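Local coordinates for Rod shape-determining protein (MreC) (Helicobacter pylori, PDB 5LP5), which binds penicillin-binding protein 2 and probably helps organise the cell-wall synthesis that sets cell shape, through a part built of two beta barrels, at residues 123-128 with 201-206; 156-161 with 196-201; 179-184 with 222-227; 187-192 with 211-216. One frame throughout, in Å; residues are numbered along the deposited sequence.

Contact 1 (123-128 with 201-206)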
loop_
_atom_site.group_PDB
_atom_site.type_symbol
_atom_site.label_atom_id
_atom_site.label_comp_id
_atom_site.label_asym_id
_atom_site.label_seq_id
_atom_site.Cartn_x
_atom_site.Cartn_y
_atom_site.Cartn_z
ATOM N N ASN C 123 0.970 -22.744 27.443
ATOM C CA ASN C 123 0.710 -21.565 26.626
ATOM C C ASN C 123 1.374 -21.580 25.252
ATOM O O ASN C 123 1.138 -20.675 24.455
ATOM C CB ASN C 123 1.077 -20.287 27.363
ATOM C CG ASN C 123 0.380 -20.181 28.692
ATOM O OD1 ASN C 123 1.037 -20.220 29.734
ATOM N ND2 ASN C 123 -0.963 -20.081 28.671
ATOM N N LYS C 124 2.184 -22.592 24.953
ATOM C CA LYS C 124 2.667 -22.742 23.599
ATOM C C LYS C 124 1.501 -23.208 22.761
ATOM O O LYS C 124 0.725 -24.065 23.203
ATOM C CB LYS C 124 3.792 -23.760 23.520
ATOM C CG LYS C 124 4.449 -23.804 22.150
ATOM C CD LYS C 124 5.480 -24.913 22.053
ATOM C CE LYS C 124 5.977 -25.038 20.625
ATOM N NZ LYS C 124 6.992 -26.071 20.460
ATOM N N ILE C 125 1.367 -22.638 21.571
ATOM C CA ILE C 125 0.282 -22.997 20.678
ATOM C C ILE C 125 0.702 -24.107 19.716
ATOM O O ILE C 125 1.599 -23.918 18.894
ATOM C CB ILE C 125 -0.164 -21.793 19.841
ATOM C CG1 ILE C 125 -0.630 -20.655 20.735
ATOM C CG2 ILE C 125 -1.267 -22.193 18.886
ATOM C CD1 ILE C 125 -0.551 -19.304 20.059
ATOM N N TYR C 126 0.038 -25.253 19.823
ATOM C CA TYR C 126 0.311 -26.417 18.994
ATOM C C TYR C 126 -0.725 -26.540 17.896
ATOM O O TYR C 126 -1.813 -26.016 18.018
ATOM C CB TYR C 126 0.300 -27.690 19.854
ATOM C CG TYR C 126 1.373 -27.719 20.918
ATOM C CD1 TYR C 126 2.682 -28.058 20.606
ATOM C CD2 TYR C 126 1.088 -27.378 22.235
ATOM C CE1 TYR C 126 3.674 -28.071 21.577
ATOM C CE2 TYR C 126 2.074 -27.395 23.210
ATOM C CZ TYR C 126 3.369 -27.741 22.878
ATOM O OH TYR C 126 4.371 -27.760 23.818
ATOM N N GLY C 127 -0.365 -27.221 16.817
ATOM C CA GLY C 127 -1.289 -27.465 15.710
ATOM C C GLY C 127 -1.941 -28.821 15.873
ATOM O O GLY C 127 -1.352 -29.734 16.438
ATOM N N LEU C 128 -3.173 -28.938 15.388
ATOM C CA LEU C 128 -3.905 -30.207 15.346
ATOM C C LEU C 128 -4.155 -30.661 13.907
ATOM O O LEU C 128 -4.616 -29.894 13.069
ATOM C CB LEU C 128 -5.237 -30.106 16.088
ATOM C CG LEU C 128 -5.168 -29.940 17.629
ATOM C CD1 LEU C 128 -6.560 -29.782 18.216
ATOM C CD2 LEU C 128 -4.455 -31.144 18.226
ATOM N N ASP C 201 4.660 -19.990 11.381
ATOM C CA ASP C 201 4.101 -19.543 12.658
ATOM C C ASP C 201 4.626 -20.319 13.868
ATOM O O ASP C 201 4.357 -19.919 15.006
ATOM C CB ASP C 201 2.559 -19.586 12.615
ATOM C CG ASP C 201 2.009 -20.929 12.161
ATOM O OD1 ASP C 201 2.762 -21.890 11.942
ATOM O OD2 ASP C 201 0.792 -21.029 12.003
ATOM N N GLY C 202 5.349 -21.416 13.626
ATOM C CA GLY C 202 5.837 -22.275 14.710
ATOM C C GLY C 202 4.734 -23.079 15.373
ATOM O O GLY C 202 4.869 -23.510 16.524
ATOM N N ILE C 203 3.646 -23.284 14.623
ATOM C CA ILE C 203 2.514 -24.108 15.047
ATOM C C ILE C 203 2.416 -25.391 14.213
ATOM O O ILE C 203 2.333 -26.506 14.738
ATOM C CB ILE C 203 1.178 -23.346 14.855
ATOM C CG1 ILE C 203 1.153 -22.067 15.697
ATOM C CG2 ILE C 203 -0.007 -24.251 15.212
ATOM C CD1 ILE C 203 -0.009 -21.147 15.426
ATOM N N PHE C 204 2.390 -25.197 12.900
ATOM C CA PHE C 204 2.403 -26.282 11.926
ATOM C C PHE C 204 3.705 -26.179 11.144
ATOM O O PHE C 204 4.295 -25.108 11.018
ATOM C CB PHE C 204 1.269 -26.114 10.909
ATOM C CG PHE C 204 -0.110 -26.288 11.471
ATOM C CD1 PHE C 204 -0.621 -27.548 11.657
ATOM C CD2 PHE C 204 -0.913 -25.202 11.749
ATOM C CE1 PHE C 204 -1.900 -27.735 12.139
ATOM C CE2 PHE C 204 -2.201 -25.381 12.237
ATOM C CZ PHE C 204 -2.694 -26.658 12.435
ATOM N N GLY C 205 4.138 -27.308 10.605
ATOM C CA GLY C 205 5.091 -27.302 9.519
ATOM C C GLY C 205 4.406 -26.906 8.226
ATOM O O GLY C 205 3.174 -26.866 8.146
ATOM N N ALA C 206 5.204 -26.619 7.212
ATOM C CA ALA C 206 4.674 -26.210 5.933
ATOM C C ALA C 206 4.008 -27.372 5.186
ATOM O O ALA C 206 4.411 -28.546 5.313
ATOM C CB ALA C 206 5.782 -25.639 5.082
#
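Part of the junction between the two beta barrels of MreC is made by strand 125-129 of one barrel and the loop that joins strands 194-197 and 209-218 of the other. I203 meets the strand backbone with CG1 and CG2, and the I125 side chain with CD1. I203 CG2, anti to its backbone N, lies 3.4 Å from G127 N. I203 CG1 lies 3.7 Å from I125 O, and the I203 and I125 side chains cross obliquely, I203 CD1 3.8 Å from I125 CG2. F204 follows with its ring under the glycine: G127 CA sits over one face, 3.9 Å from the F204 centroid and 24° off the normal, a CH-pi contact. L128 O comes to the same ring from the side, in its plane, 3.6 Å from F204 CE1. The loop holds an Asx turn: I203 N donates to D201 OD1 at 3.1 Å from above the carboxylate plane, and F204 N adds a weak bond. S244 OG bonds to I203 O, while I125 and I203 also pack on K136 and A135 of the PBP2 chain. Such a largely apolar seam joins the paired barrels of the MreC core, which is grouped with the chymotrypsin-like peptidase clan.

Contact 2 (156-161 with 196-201)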
loop_
_atom_site.group_PDB
_atom_site.type_symbol
_atom_site.label_atom_id
_atom_site.label_comp_id
_atom_site.label_asym_id
_atom_site.label_seq_id
_atom_site.Cartn_x
_atom_site.Cartn_y
_atom_site.Cartn_z
ATOM N N ALA C 156 -6.347 -19.659 15.246
ATOM C CA ALA C 156 -5.704 -18.851 14.213
ATOM C C ALA C 156 -4.320 -19.396 13.896
ATOM O O ALA C 156 -3.611 -19.855 14.775
ATOM C CB ALA C 156 -5.593 -17.399 14.657
ATOM N N TYR C 157 -3.943 -19.357 12.623
ATOM C CA TYR C 157 -2.627 -19.804 12.224
ATOM C C TYR C 157 -2.280 -19.346 10.822
ATOM O O TYR C 157 -3.116 -18.765 10.152
ATOM C CB TYR C 157 -2.516 -21.308 12.355
ATOM C CG TYR C 157 -3.601 -22.122 11.686
ATOM C CD1 TYR C 157 -3.447 -22.591 10.393
ATOM C CD2 TYR C 157 -4.750 -22.489 12.374
ATOM C CE1 TYR C 157 -4.421 -23.375 9.781
ATOM C CE2 TYR C 157 -5.724 -23.282 11.777
ATOM C CZ TYR C 157 -5.560 -23.713 10.483
ATOM O OH TYR C 157 -6.530 -24.517 9.926
ATOM N N SER C 158 -1.024 -19.547 10.412
ATOM C CA SER C 158 -0.509 -19.013 9.140
ATOM C C SER C 158 -0.639 -19.999 7.987
ATOM O O SER C 158 -0.172 -21.119 8.085
ATOM C CB SER C 158 0.949 -18.609 9.261
ATOM O OG SER C 158 1.326 -17.960 8.052
ATOM N N VAL C 159 -1.228 -19.552 6.881
ATOM C CA VAL C 159 -1.405 -20.390 5.689
ATOM C C VAL C 159 -0.871 -19.708 4.420
ATOM O O VAL C 159 -0.595 -18.500 4.418
ATOM C CB VAL C 159 -2.871 -20.768 5.486
ATOM C CG1 VAL C 159 -3.359 -21.584 6.669
ATOM C CG2 VAL C 159 -3.738 -19.534 5.251
ATOM N N MET C 160 -0.705 -20.494 3.361
ATOM C CA MET C 160 -0.271 -19.991 2.047
ATOM C C MET C 160 -1.122 -20.555 0.911
ATOM O O MET C 160 -1.503 -21.714 0.919
ATOM C CB MET C 160 1.206 -20.313 1.796
ATOM C CG MET C 160 1.549 -21.800 1.835
ATOM S SD MET C 160 3.329 -21.992 1.826
ATOM C CE MET C 160 3.456 -23.773 1.771
ATOM N N ILE C 161 -1.396 -19.725 -0.083
ATOM C CA ILE C 161 -2.363 -20.033 -1.133
ATOM C C ILE C 161 -1.690 -20.218 -2.491
ATOM O O ILE C 161 -0.849 -19.411 -2.903
ATOM C CB ILE C 161 -3.401 -18.912 -1.252
ATOM C CG1 ILE C 161 -4.154 -18.770 0.067
ATOM C CG2 ILE C 161 -4.391 -19.201 -2.369
ATOM C CD1 ILE C 161 -5.045 -17.545 0.181
ATOM N N LEU C 196 -2.568 -24.224 2.052
ATOM C CA LEU C 196 -1.714 -25.080 2.887
ATOM C C LEU C 196 -1.160 -24.290 4.062
ATOM O O LEU C 196 -1.016 -23.073 3.971
ATOM C CB LEU C 196 -0.522 -25.588 2.092
ATOM C CG LEU C 196 -0.866 -26.311 0.808
ATOM C CD1 LEU C 196 0.337 -26.471 -0.132
ATOM C CD2 LEU C 196 -1.531 -27.636 1.158
ATOM N N THR C 197 -0.807 -24.979 5.145
ATOM C CA THR C 197 -0.142 -24.300 6.238
ATOM C C THR C 197 1.196 -23.749 5.738
ATOM O O THR C 197 1.909 -24.414 4.986
ATOM C CB THR C 197 0.098 -25.249 7.418
ATOM O OG1 THR C 197 0.924 -26.335 6.999
ATOM C CG2 THR C 197 -1.184 -25.799 7.946
ATOM N N SER C 198 1.536 -22.541 6.150
ATOM C CA SER C 198 2.749 -21.867 5.641
ATOM C C SER C 198 3.989 -22.353 6.373
ATOM O O SER C 198 5.090 -22.301 5.858
ATOM C CB SER C 198 2.657 -20.355 5.838
ATOM O OG SER C 198 3.076 -20.005 7.141
ATOM N N GLY C 199 3.803 -22.812 7.595
ATOM C CA GLY C 199 4.929 -23.309 8.380
ATOM C C GLY C 199 5.832 -22.185 8.876
ATOM O O GLY C 199 6.988 -22.398 9.191
ATOM N N LEU C 200 5.306 -20.970 8.924
ATOM C CA LEU C 200 6.066 -19.813 9.404
ATOM C C LEU C 200 5.715 -19.397 10.833
ATOM O O LEU C 200 6.384 -18.531 11.415
ATOM C CB LEU C 200 5.780 -18.624 8.493
ATOM C CG LEU C 200 6.223 -18.773 7.035
ATOM C CD1 LEU C 200 5.556 -17.721 6.157
ATOM C CD2 LEU C 200 7.736 -18.692 6.945
ATOM N N ASP C 201 4.660 -19.990 11.381
ATOM C CA ASP C 201 4.101 -19.543 12.658
ATOM C C ASP C 201 4.626 -20.319 13.868
ATOM O O ASP C 201 4.357 -19.919 15.006
ATOM C CB ASP C 201 2.559 -19.586 12.615
ATOM C CG ASP C 201 2.009 -20.929 12.161
ATOM O OD1 ASP C 201 2.762 -21.890 11.942
ATOM O OD2 ASP C 201 0.792 -21.029 12.003
HETATM O O HOH W 1 1.841 -22.853 9.566
#
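The Y157 ring meets T197 CG2 obliquely, 4.4 Å from Y157 CE1, and packs edge-to-face with the ring of F204; its OH bonds to N150 OD1. The other flat group is the D201 carboxylate. Its OD2 takes S158 N at 2.8 Å in an almost straight bond (177°), with the donor above the carboxylate plane, and Y157 CB lies beside the same oxygen. S158 O accepts from S198 N at 2.9 Å, again from above the carbonyl plane, and also from a water that donates to D201 OD1 and accepts from G199 N. S158 OG, anti to its backbone N, accepts from S198 OG at 2.8 Å and passes its own bond to Q131 OE1 of the PBP2 chain. S198 OG in turn accepts from L200 N, making an ST turn. Farther on, M160 and L196 form a hydrogen-bonded antiparallel pair, with M160 N to L196 O 2.7 Å and L196 N to M160 O 3.0 Å. The extended M160 chain carries SD to 3.9 Å from S198 CA. Strands 158-161 and 194-197 thus close their six-stranded barrel, with V159 turned inward onto V180 of strand 178-183 and V210 of strand 209-218.

Contact 3 (179-184 with 222-227)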
loop_
_atom_site.group_PDB
_atom_site.type_symbol
_atom_site.label_atom_id
_atom_site.label_comp_id
_atom_site.label_asym_id
_atom_site.label_seq_id
_atom_site.Cartn_x
_atom_site.Cartn_y
_atom_site.Cartn_z
ATOM N N VAL C 179 -11.951 -18.775 7.108
ATOM C CA VAL C 179 -11.540 -17.664 6.244
ATOM C C VAL C 179 -10.041 -17.460 6.301
ATOM O O VAL C 179 -9.437 -17.629 7.359
ATOM C CB VAL C 179 -12.223 -16.367 6.702
ATOM C CG1 VAL C 179 -11.671 -15.170 5.936
ATOM C CG2 VAL C 179 -13.751 -16.496 6.602
ATOM N N VAL C 180 -9.438 -17.131 5.163
ATOM C CA VAL C 180 -8.073 -16.607 5.167
ATOM C C VAL C 180 -8.145 -15.091 5.070
ATOM O O VAL C 180 -8.700 -14.531 4.125
ATOM C CB VAL C 180 -7.217 -17.142 4.005
ATOM C CG1 VAL C 180 -5.821 -16.563 4.067
ATOM C CG2 VAL C 180 -7.168 -18.662 4.020
ATOM N N ASP C 181 -7.563 -14.436 6.048
ATOM C CA ASP C 181 -7.621 -12.989 6.172
ATOM C C ASP C 181 -6.262 -12.365 5.872
ATOM O O ASP C 181 -5.238 -13.056 5.874
ATOM C CB ASP C 181 -8.051 -12.644 7.607
ATOM C CG ASP C 181 -9.480 -12.187 7.690
ATOM O OD1 ASP C 181 -9.848 -11.366 6.816
ATOM O OD2 ASP C 181 -10.211 -12.639 8.617
ATOM N N PHE C 182 -6.298 -11.064 5.603
ATOM C CA PHE C 182 -5.104 -10.212 5.518
ATOM C C PHE C 182 -4.148 -10.484 4.357
ATOM O O PHE C 182 -2.941 -10.362 4.477
ATOM C CB PHE C 182 -4.352 -10.198 6.845
ATOM C CG PHE C 182 -5.235 -9.985 8.045
ATOM C CD1 PHE C 182 -6.191 -8.965 8.078
ATOM C CD2 PHE C 182 -5.164 -10.873 9.110
ATOM C CE1 PHE C 182 -7.010 -8.810 9.179
ATOM C CE2 PHE C 182 -5.960 -10.701 10.235
ATOM C CZ PHE C 182 -6.886 -9.669 10.269
ATOM N N ILE C 183 -4.723 -10.773 3.207
ATOM C CA ILE C 183 -3.983 -11.027 1.973
ATOM C C ILE C 183 -3.733 -9.725 1.209
ATOM O O ILE C 183 -4.622 -8.871 1.101
ATOM C CB ILE C 183 -4.803 -11.940 1.060
ATOM C CG1 ILE C 183 -5.253 -13.190 1.810
ATOM C CG2 ILE C 183 -4.044 -12.319 -0.187
ATOM C CD1 ILE C 183 -6.376 -13.960 1.130
ATOM N N VAL C 184 -2.545 -9.591 0.646
ATOM C CA VAL C 184 -2.212 -8.374 -0.109
ATOM C C VAL C 184 -3.159 -8.192 -1.284
ATOM O O VAL C 184 -3.480 -9.138 -1.962
ATOM C CB VAL C 184 -0.734 -8.359 -0.608
ATOM C CG1 VAL C 184 0.242 -8.427 0.547
ATOM C CG2 VAL C 184 -0.449 -9.527 -1.504
ATOM N N TYR C 222 -6.600 -4.913 2.048
ATOM C CA TYR C 222 -6.320 -6.323 2.022
ATOM C C TYR C 222 -7.558 -7.057 1.487
ATOM O O TYR C 222 -8.628 -6.464 1.336
ATOM C CB TYR C 222 -5.975 -6.793 3.439
ATOM C CG TYR C 222 -7.146 -6.830 4.391
ATOM C CD1 TYR C 222 -7.806 -8.025 4.661
ATOM C CD2 TYR C 222 -7.596 -5.673 5.021
ATOM C CE1 TYR C 222 -8.865 -8.073 5.549
ATOM C CE2 TYR C 222 -8.660 -5.706 5.916
ATOM C CZ TYR C 222 -9.297 -6.904 6.161
ATOM O OH TYR C 222 -10.354 -6.932 7.026
ATOM N N LYS C 223 -7.387 -8.349 1.202
ATOM C CA LYS C 223 -8.472 -9.207 0.755
ATOM C C LYS C 223 -8.581 -10.393 1.663
ATOM O O LYS C 223 -7.648 -10.718 2.375
ATOM C CB LYS C 223 -8.170 -9.750 -0.632
ATOM C CG LYS C 223 -8.436 -8.786 -1.775
ATOM C CD LYS C 223 -8.143 -9.430 -3.137
ATOM C CE LYS C 223 -6.697 -9.907 -3.274
ATOM N NZ LYS C 223 -6.284 -10.042 -4.692
ATOM N N SER C 224 -9.733 -11.050 1.602
ATOM C CA SER C 224 -9.982 -12.271 2.343
ATOM C C SER C 224 -10.396 -13.367 1.382
ATOM O O SER C 224 -10.881 -13.093 0.299
ATOM C CB SER C 224 -11.122 -12.064 3.353
ATOM O OG SER C 224 -10.753 -11.243 4.446
ATOM N N ALA C 225 -10.224 -14.607 1.809
ATOM C CA ALA C 225 -10.635 -15.752 1.030
ATOM C C ALA C 225 -11.420 -16.678 1.909
ATOM O O ALA C 225 -10.939 -17.122 2.946
ATOM C CB ALA C 225 -9.423 -16.487 0.466
ATOM N N VAL C 226 -12.639 -16.980 1.499
ATOM C CA VAL C 226 -13.453 -17.936 2.210
ATOM C C VAL C 226 -13.152 -19.299 1.654
ATOM O O VAL C 226 -13.086 -19.455 0.438
ATOM C CB VAL C 226 -14.952 -17.641 2.014
ATOM C CG1 VAL C 226 -15.797 -18.656 2.787
ATOM C CG2 VAL C 226 -15.265 -16.218 2.466
ATOM N N LEU C 227 -12.983 -20.282 2.531
ATOM C CA LEU C 227 -12.562 -21.621 2.100
ATOM C C LEU C 227 -13.718 -22.573 1.985
ATOM O O LEU C 227 -14.714 -22.407 2.644
ATOM C CB LEU C 227 -11.544 -22.220 3.076
ATOM C CG LEU C 227 -10.338 -21.346 3.346
ATOM C CD1 LEU C 227 -9.324 -22.120 4.159
ATOM C CD2 LEU C 227 -9.683 -20.892 2.063
HETATM O O HOH W 2 -12.085 -8.845 7.639
#
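Strands 178-183 and 223-228 run antiparallel, their short segments 172° apart, and four backbone bonds in two pairs link them. At one end V180 N gives to A225 O at 2.7 Å and A225 N to V180 O at 2.8 Å. At the other, I183 N gives to K223 O at 3.0 Å and K223 N to I183 O at 2.8 Å. All four donors approach in the plane of the carbonyl they meet. Between the pairs the register slips by one residue at a beta bulge, where F182 takes a positive phi of 67°. The F182 carbonyl O accepts from Y127 OH of the PBP2 chain. Beside the bulge, D181 OD1 accepts from S224 OG at 2.5 Å, the donor standing above the carboxylate plane, and takes a second, weak bond from a water. That water also hydrogen-bonds to Y222 OH at 2.7 Å, lying in the plane of the ring. K223 NZ is satisfied by A187 O and P185 O, its chain being bent at chi3. The apolar parts fill in around this network. F182 CD1 lies over one face of Y222, with the ring planes at 50°, and D181 CB covers the centre of the F182 ring. On the face carrying V180, I183 and A225, I183 CD1 meets A225 CB at 4.0 Å and V180 CG2 meets L227 CD2. F182 and Y222 also pack on P147 of PBP2. The arrangement is a bulged antiparallel strand pair of the second barrel, which here also contributes to the interface with PBP2.

Contact 4 (187-192 with 211-216)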
loop_
_atom_site.group_PDB
_atom_site.type_symbol
_atom_site.label_atom_id
_atom_site.label_comp_id
_atom_site.label_asym_id
_atom_site.label_seq_id
_atom_site.Cartn_x
_atom_site.Cartn_y
_atom_site.Cartn_z
ATOM N N ALA C 187 -2.342 -9.574 -4.923
ATOM C CA ALA C 187 -2.075 -11.008 -5.080
ATOM C C ALA C 187 -3.078 -11.687 -5.977
ATOM O O ALA C 187 -4.261 -11.346 -5.985
ATOM C CB ALA C 187 -2.078 -11.711 -3.740
ATOM N N GLU C 188 -2.586 -12.672 -6.729
ATOM C CA GLU C 188 -3.390 -13.355 -7.731
ATOM C C GLU C 188 -3.870 -14.667 -7.160
ATOM O O GLU C 188 -3.095 -15.609 -7.013
ATOM C CB GLU C 188 -2.587 -13.575 -9.001
ATOM C CG GLU C 188 -2.470 -12.320 -9.838
ATOM C CD GLU C 188 -1.673 -12.536 -11.097
ATOM O OE1 GLU C 188 -0.707 -13.333 -11.072
ATOM O OE2 GLU C 188 -2.017 -11.891 -12.116
ATOM N N ILE C 189 -5.156 -14.703 -6.827
ATOM C CA ILE C 189 -5.798 -15.908 -6.300
ATOM C C ILE C 189 -6.916 -16.359 -7.223
ATOM O O ILE C 189 -7.576 -15.534 -7.825
ATOM C CB ILE C 189 -6.443 -15.627 -4.938
ATOM C CG1 ILE C 189 -5.452 -15.049 -3.947
ATOM C CG2 ILE C 189 -7.071 -16.891 -4.373
ATOM C CD1 ILE C 189 -6.163 -14.530 -2.716
ATOM N N ASN C 190 -7.121 -17.663 -7.305
ATOM C CA ASN C 190 -8.177 -18.227 -8.135
ATOM C C ASN C 190 -9.079 -19.154 -7.337
ATOM O O ASN C 190 -8.617 -19.842 -6.401
ATOM C CB ASN C 190 -7.583 -19.008 -9.297
ATOM C CG ASN C 190 -6.695 -18.162 -10.202
ATOM O OD1 ASN C 190 -7.188 -17.276 -10.936
ATOM N ND2 ASN C 190 -5.387 -18.509 -10.250
ATOM N N ILE C 191 -10.361 -19.164 -7.694
ATOM C CA ILE C 191 -11.297 -20.067 -7.044
ATOM C C ILE C 191 -10.801 -21.502 -7.252
ATOM O O ILE C 191 -10.496 -21.890 -8.375
ATOM C CB ILE C 191 -12.736 -19.952 -7.599
ATOM C CG1 ILE C 191 -13.210 -18.513 -7.636
ATOM C CG2 ILE C 191 -13.674 -20.781 -6.742
ATOM C CD1 ILE C 191 -12.986 -17.808 -6.333
ATOM N N GLY C 192 -10.697 -22.262 -6.164
ATOM C CA GLY C 192 -10.202 -23.632 -6.208
ATOM C C GLY C 192 -8.754 -23.802 -5.794
ATOM O O GLY C 192 -8.344 -24.925 -5.528
ATOM N N GLY C 211 -7.604 -26.265 2.954
ATOM C CA GLY C 211 -8.841 -26.141 2.156
ATOM C C GLY C 211 -8.614 -25.527 0.793
ATOM O O GLY C 211 -7.497 -25.513 0.304
ATOM N N GLU C 212 -9.678 -25.041 0.176
ATOM C CA GLU C 212 -9.611 -24.455 -1.165
ATOM C C GLU C 212 -10.394 -23.154 -1.201
ATOM O O GLU C 212 -11.414 -23.028 -0.533
ATOM C CB GLU C 212 -10.209 -25.413 -2.210
ATOM C CG GLU C 212 -9.466 -26.737 -2.331
ATOM C CD GLU C 212 -10.146 -27.782 -3.185
ATOM O OE1 GLU C 212 -10.969 -27.398 -4.073
ATOM O OE2 GLU C 212 -9.795 -28.976 -2.952
ATOM N N VAL C 213 -9.934 -22.202 -2.001
ATOM C CA VAL C 213 -10.580 -20.904 -2.057
ATOM C C VAL C 213 -11.935 -21.026 -2.751
ATOM O O VAL C 213 -12.014 -21.545 -3.852
ATOM C CB VAL C 213 -9.710 -19.888 -2.802
ATOM C CG1 VAL C 213 -10.418 -18.526 -2.898
ATOM C CG2 VAL C 213 -8.374 -19.747 -2.092
ATOM N N SER C 214 -13.005 -20.584 -2.095
ATOM C CA SER C 214 -14.325 -20.637 -2.712
ATOM C C SER C 214 -14.813 -19.258 -3.156
ATOM O O SER C 214 -15.475 -19.142 -4.181
ATOM C CB SER C 214 -15.337 -21.327 -1.811
ATOM O OG SER C 214 -16.094 -20.427 -1.087
ATOM N N SER C 215 -14.483 -18.211 -2.408
ATOM C CA SER C 215 -14.840 -16.838 -2.805
ATOM C C SER C 215 -13.824 -15.876 -2.205
ATOM O O SER C 215 -12.983 -16.275 -1.403
ATOM C CB SER C 215 -16.259 -16.468 -2.355
ATOM O OG SER C 215 -16.312 -16.292 -0.936
ATOM N N ILE C 216 -13.890 -14.620 -2.629
ATOM C CA ILE C 216 -12.879 -13.627 -2.308
ATOM C C ILE C 216 -13.519 -12.261 -2.046
ATOM O O ILE C 216 -14.171 -11.717 -2.916
ATOM C CB ILE C 216 -11.888 -13.487 -3.472
ATOM C CG1 ILE C 216 -11.230 -14.857 -3.756
ATOM C CG2 ILE C 216 -10.857 -12.422 -3.141
ATOM C CD1 ILE C 216 -10.273 -14.909 -4.928
#
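A single backbone hydrogen bond fixes the 187-192 loop to strand 209-218: G192 N donates to V213 O at 2.8 Å, in the carbonyl plane, with an angle of 158° at the hydrogen. The preceding residue covers that oxygen with a methyl, I191 CG2 lying 3.4 Å from V213 O and 3.5 Å from S214 O. I191 CD1 reaches onward along the strand to I216 CD1 at 4.2 Å. Two residues before I191, I189 points at the strand, and its CG2, anti to the backbone N, serves two partners. It meets V213 CG2 at 3.9 Å, the two side chains crossing at about a right angle, and I216 CD1 at 3.8 Å. G192 has a positive phi (100°), and its O lies 3.8 Å from E212 CB. In the next shell D193 bonds to both segments, its carboxylate accepting from N190 N and its backbone pairing with V213. S214 and S215 together face V226 in a classic beta bulge, beside the I191 side chain. The contact is near the surface, with strand 223-228 on one flank of strand 209-218, strand 194-197 on the other, and I161 of strand 158-161 packing beneath I189 and V213.

In the fold
Contacts 1, 2 and 3 are buried, whereas contact 4 lies at the surface. Contact 1 alone links the two barrels, mostly by apolar and CH-pi packing; the other three belong to the second barrel. Contact 2 closes that barrel, combining strand pairing with a polar network of serines, aspartate and water, and shares D201 with contact 1. Contact 3 is the most extensive strand pairing, though interrupted by a bulge, while contact 4 relies on isoleucine packing and a single bond. I161 ties contact 2 to I183 of contact 3 and to I189 and V213 of contact 4, and K223 NZ joins contact 3 to A187. Contacts 1 to 3 also touch PBP2; contact 4 does not.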